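Local structure of Endonuclease/exonuclease/phosphatase (Leptotrichia buccalis C-1013-b, 3TEB) at residues Gly195-Lys206 and Ile231-Ser242. The protein is probably a metal-dependent hydrolase with endonuclease or exonuclease activity, built on the DNase I-like endonuclease/exonuclease/phosphatase fold. Sequence-based numbering, arbitrary orientation.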
# COMPACT_ATOMS: atom_id res chain seq x y z
N GLY A 195 -15.32 0.73 11.41
CA GLY A 195 -15.52 2.15 11.17
C GLY A 195 -14.77 2.59 9.93
O GLY A 195 -14.08 3.61 9.94
N LEU A 196 -14.94 1.82 8.86
CA LEU A 196 -14.23 2.06 7.61
C LEU A 196 -15.15 2.17 6.42
O LEU A 196 -16.14 1.44 6.31
CB LEU A 196 -13.21 0.95 7.37
CG LEU A 196 -11.95 1.04 8.22
CD1 LEU A 196 -11.01 -0.08 7.84
CD2 LEU A 196 -11.27 2.38 8.05
N PHE A 197 -14.81 3.09 5.53
CA PHE A 197 -15.51 3.29 4.27
C PHE A 197 -14.60 2.89 3.10
O PHE A 197 -13.42 3.23 3.07
CB PHE A 197 -15.97 4.74 4.13
CG PHE A 197 -16.91 5.19 5.22
CD1 PHE A 197 -18.29 5.17 5.02
CD2 PHE A 197 -16.42 5.64 6.45
CE1 PHE A 197 -19.17 5.59 6.02
CE2 PHE A 197 -17.30 6.06 7.46
CZ PHE A 197 -18.67 6.03 7.24
N ASP A 198 -15.16 2.18 2.14
CA ASP A 198 -14.41 1.64 1.02
C ASP A 198 -14.55 2.54 -0.21
O ASP A 198 -15.64 2.63 -0.78
CB ASP A 198 -14.96 0.24 0.72
CG ASP A 198 -14.26 -0.45 -0.44
OD1 ASP A 198 -14.58 -1.62 -0.66
OD2 ASP A 198 -13.39 0.16 -1.11
N THR A 199 -13.45 3.17 -0.62
CA THR A 199 -13.48 4.11 -1.75
C THR A 199 -13.93 3.51 -3.07
O THR A 199 -14.46 4.22 -3.92
CB THR A 199 -12.15 4.83 -1.98
OG1 THR A 199 -11.15 3.87 -2.33
CG2 THR A 199 -11.73 5.57 -0.75
N TYR A 200 -13.72 2.21 -3.24
CA TYR A 200 -14.26 1.53 -4.42
C TYR A 200 -15.78 1.71 -4.48
O TYR A 200 -16.32 2.15 -5.50
CB TYR A 200 -13.87 0.05 -4.47
CG TYR A 200 -14.48 -0.67 -5.66
CD1 TYR A 200 -14.01 -0.43 -6.95
CD2 TYR A 200 -15.55 -1.55 -5.51
CE1 TYR A 200 -14.59 -1.06 -8.06
CE2 TYR A 200 -16.13 -2.19 -6.61
CZ TYR A 200 -15.64 -1.94 -7.88
OH TYR A 200 -16.20 -2.56 -8.97
N VAL A 201 -16.45 1.37 -3.38
CA VAL A 201 -17.91 1.46 -3.29
C VAL A 201 -18.38 2.91 -3.44
O VAL A 201 -19.32 3.19 -4.18
CB VAL A 201 -18.43 0.86 -1.95
CG1 VAL A 201 -19.96 0.86 -1.91
CG2 VAL A 201 -17.85 -0.56 -1.72
N MSE A 202 -17.71 3.83 -2.75
CA MSE A 202 -18.06 5.24 -2.76
C MSE A 202 -17.81 5.95 -4.09
O MSE A 202 -18.29 7.06 -4.28
CB MSE A 202 -17.30 5.98 -1.67
CG MSE A 202 -17.87 5.81 -0.27
SE MSE A 202 -16.92 6.96 0.98
CE MSE A 202 -15.13 6.22 0.84
N ALA A 203 -17.06 5.33 -4.99
CA ALA A 203 -16.59 5.99 -6.21
C ALA A 203 -17.71 6.34 -7.19
O ALA A 203 -18.65 5.57 -7.36
CB ALA A 203 -15.54 5.14 -6.89
N GLU A 204 -17.59 7.50 -7.84
CA GLU A 204 -18.52 7.91 -8.90
C GLU A 204 -18.37 7.08 -10.16
O GLU A 204 -19.37 6.67 -10.75
CB GLU A 204 -18.34 9.39 -9.25
CG GLU A 204 -19.07 10.35 -8.31
CD GLU A 204 -18.84 11.83 -8.63
OE1 GLU A 204 -17.95 12.16 -9.46
OE2 GLU A 204 -19.54 12.67 -8.03
N LYS A 205 -17.13 6.85 -10.58
CA LYS A 205 -16.82 5.94 -11.69
C LYS A 205 -15.92 4.82 -11.18
O LYS A 205 -15.00 5.06 -10.40
CB LYS A 205 -16.14 6.70 -12.83
CG LYS A 205 -17.14 7.40 -13.72
CD LYS A 205 -16.64 8.70 -14.32
CE LYS A 205 -17.79 9.38 -15.05
NZ LYS A 205 -17.41 10.54 -15.91
N LYS A 206 -16.19 3.59 -11.62
CA LYS A 206 -15.38 2.42 -11.26
C LYS A 206 -15.43 1.36 -12.33
O LYS A 206 -16.36 1.31 -13.14
CB LYS A 206 -15.83 1.82 -9.92
CG LYS A 206 -17.34 1.73 -9.72
CD LYS A 206 -17.69 0.94 -8.46
CE LYS A 206 -19.02 1.38 -7.85
NZ LYS A 206 -18.86 2.70 -7.17
N ILE A 231 -8.48 0.65 -0.74
CA ILE A 231 -8.22 1.94 -0.14
C ILE A 231 -9.44 2.31 0.73
O ILE A 231 -10.51 2.64 0.21
CB ILE A 231 -7.86 3.00 -1.20
CG1 ILE A 231 -6.45 2.72 -1.71
CG2 ILE A 231 -7.88 4.40 -0.61
CD1 ILE A 231 -6.17 3.28 -3.06
N PHE A 232 -9.27 2.21 2.05
CA PHE A 232 -10.32 2.51 3.01
C PHE A 232 -10.14 3.92 3.57
O PHE A 232 -9.06 4.51 3.47
CB PHE A 232 -10.29 1.52 4.18
CG PHE A 232 -10.59 0.11 3.80
CD1 PHE A 232 -11.85 -0.24 3.31
CD2 PHE A 232 -9.64 -0.88 3.94
CE1 PHE A 232 -12.13 -1.56 2.95
CE2 PHE A 232 -9.91 -2.20 3.59
CZ PHE A 232 -11.16 -2.54 3.09
N SER A 233 -11.20 4.41 4.19
CA SER A 233 -11.26 5.75 4.73
C SER A 233 -12.00 5.68 6.07
O SER A 233 -12.88 4.83 6.22
CB SER A 233 -12.03 6.63 3.76
OG SER A 233 -11.88 8.00 4.06
N ASN A 234 -11.66 6.54 7.02
CA ASN A 234 -12.37 6.59 8.31
C ASN A 234 -13.54 7.55 8.27
O ASN A 234 -14.31 7.64 9.22
CB ASN A 234 -11.44 6.96 9.46
CG ASN A 234 -10.88 8.36 9.33
OD1 ASN A 234 -10.73 8.89 8.23
ND2 ASN A 234 -10.54 8.96 10.47
N LYS A 235 -13.64 8.28 7.17
CA LYS A 235 -14.71 9.23 6.94
C LYS A 235 -15.23 8.99 5.54
O LYS A 235 -14.53 8.42 4.70
CB LYS A 235 -14.19 10.67 7.02
CG LYS A 235 -13.54 11.11 8.33
CD LYS A 235 -13.44 12.63 8.32
CE LYS A 235 -12.20 13.15 8.99
NZ LYS A 235 -12.33 13.31 10.46
N GLU A 236 -16.46 9.44 5.28
CA GLU A 236 -17.04 9.40 3.94
C GLU A 236 -16.39 10.48 3.08
O GLU A 236 -16.16 11.59 3.54
CB GLU A 236 -18.54 9.63 4.01
CG GLU A 236 -19.34 8.76 3.06
CD GLU A 236 -20.79 8.62 3.49
OE1 GLU A 236 -21.11 8.94 4.66
OE2 GLU A 236 -21.63 8.19 2.66
N LEU A 237 -16.08 10.13 1.84
CA LEU A 237 -15.33 11.02 0.97
C LEU A 237 -16.02 11.22 -0.36
O LEU A 237 -16.88 10.44 -0.76
CB LEU A 237 -13.93 10.45 0.71
CG LEU A 237 -12.94 10.48 1.86
CD1 LEU A 237 -11.57 10.09 1.36
CD2 LEU A 237 -12.91 11.87 2.48
N LYS A 238 -15.61 12.29 -1.05
CA LYS A 238 -16.04 12.53 -2.42
C LYS A 238 -15.00 11.89 -3.33
O LYS A 238 -13.91 12.43 -3.55
CB LYS A 238 -16.21 14.03 -2.67
CG LYS A 238 -16.50 14.44 -4.11
CD LYS A 238 -17.64 13.64 -4.73
CE LYS A 238 -17.62 13.81 -6.24
NZ LYS A 238 -18.22 15.10 -6.67
N VAL A 239 -15.35 10.71 -3.84
CA VAL A 239 -14.43 9.86 -4.61
C VAL A 239 -14.86 9.86 -6.08
O VAL A 239 -15.82 9.19 -6.46
CB VAL A 239 -14.38 8.41 -4.07
CG1 VAL A 239 -13.30 7.61 -4.77
CG2 VAL A 239 -14.15 8.39 -2.57
N LYS A 240 -14.13 10.61 -6.90
CA LYS A 240 -14.49 10.78 -8.29
C LYS A 240 -14.32 9.51 -9.15
O LYS A 240 -15.12 9.27 -10.06
CB LYS A 240 -13.74 11.99 -8.89
CG LYS A 240 -14.16 12.35 -10.31
CD LYS A 240 -14.43 13.84 -10.49
CE LYS A 240 -14.64 14.17 -11.96
NZ LYS A 240 -15.41 15.44 -12.13
N GLU A 241 -13.29 8.71 -8.83
CA GLU A 241 -12.91 7.54 -9.64
C GLU A 241 -12.08 6.49 -8.87
O GLU A 241 -11.28 6.84 -8.00
CB GLU A 241 -12.11 8.01 -10.85
CG GLU A 241 -11.72 6.89 -11.83
CD GLU A 241 -11.32 7.41 -13.20
OE1 GLU A 241 -11.12 8.64 -13.35
OE2 GLU A 241 -11.20 6.59 -14.15
N SER A 242 -12.27 5.22 -9.20
CA SER A 242 -11.43 4.16 -8.66
C SER A 242 -11.11 3.09 -9.70
O SER A 242 -11.88 2.15 -9.89
CB SER A 242 -12.10 3.50 -7.45
OG SER A 242 -11.39 2.34 -7.04
O HOH W 1 -10.59 1.50 -3.95
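Two donors from T199 grip the carbonyl oxygen of I231. The backbone N of T199 reaches I231 O at 3.1 Å, nearly along the C=O axis, while T199 OG1, set between its own backbone N and carbonyl carbon (chi1 63°), approaches I231 O at 2.9 Å, tilted from the carbonyl plane. T199 OG1 also accepts from a water that bonds weakly to S242 OG. Two residues before T199, F197 and S233 form an antiparallel hydrogen-bonded pair, with F197 N donating almost straight to S233 O at 2.7 Å. The F197 ring, with CG anti to the carbonyl carbon (chi1 -60°), takes the backbone N of E236 over one face, 4.0 Å above the ring plane and nearer its border than its centre, and has S233 O at its edge. With an alanine in place of F197, the backbone from N234 to E236 would probably lose the ring that packs on it. On the other side of the sheet the CB of D198 lies against F232 CE1; D198 OD2 caps the short helix by accepting from Y200 N, and D198 OD1 forms a salt bridge with R227 and is hydrogen-bonded to the hydroxyl of Y188. That helix faces the second segment with selenomethionine M202, whose chain bends at chi3 and brings SE to the backbone N of L237 and CG of E236, while M202 CB meets V239 CG2 at 4.1 Å. Beyond the helix the chain turns alongside strand 239-245: E204 N donates to V239 O at 2.8 Å. Segment 195-206 thus links the two beta-sheets: strand 197-198 pairs antiparallel with 225-233, the short helix crosses between them, and the chain after it lies along 239-245 at the margin of the other sheet, which fits the two-sheet alpha/beta sandwich of the DNase I-like fold.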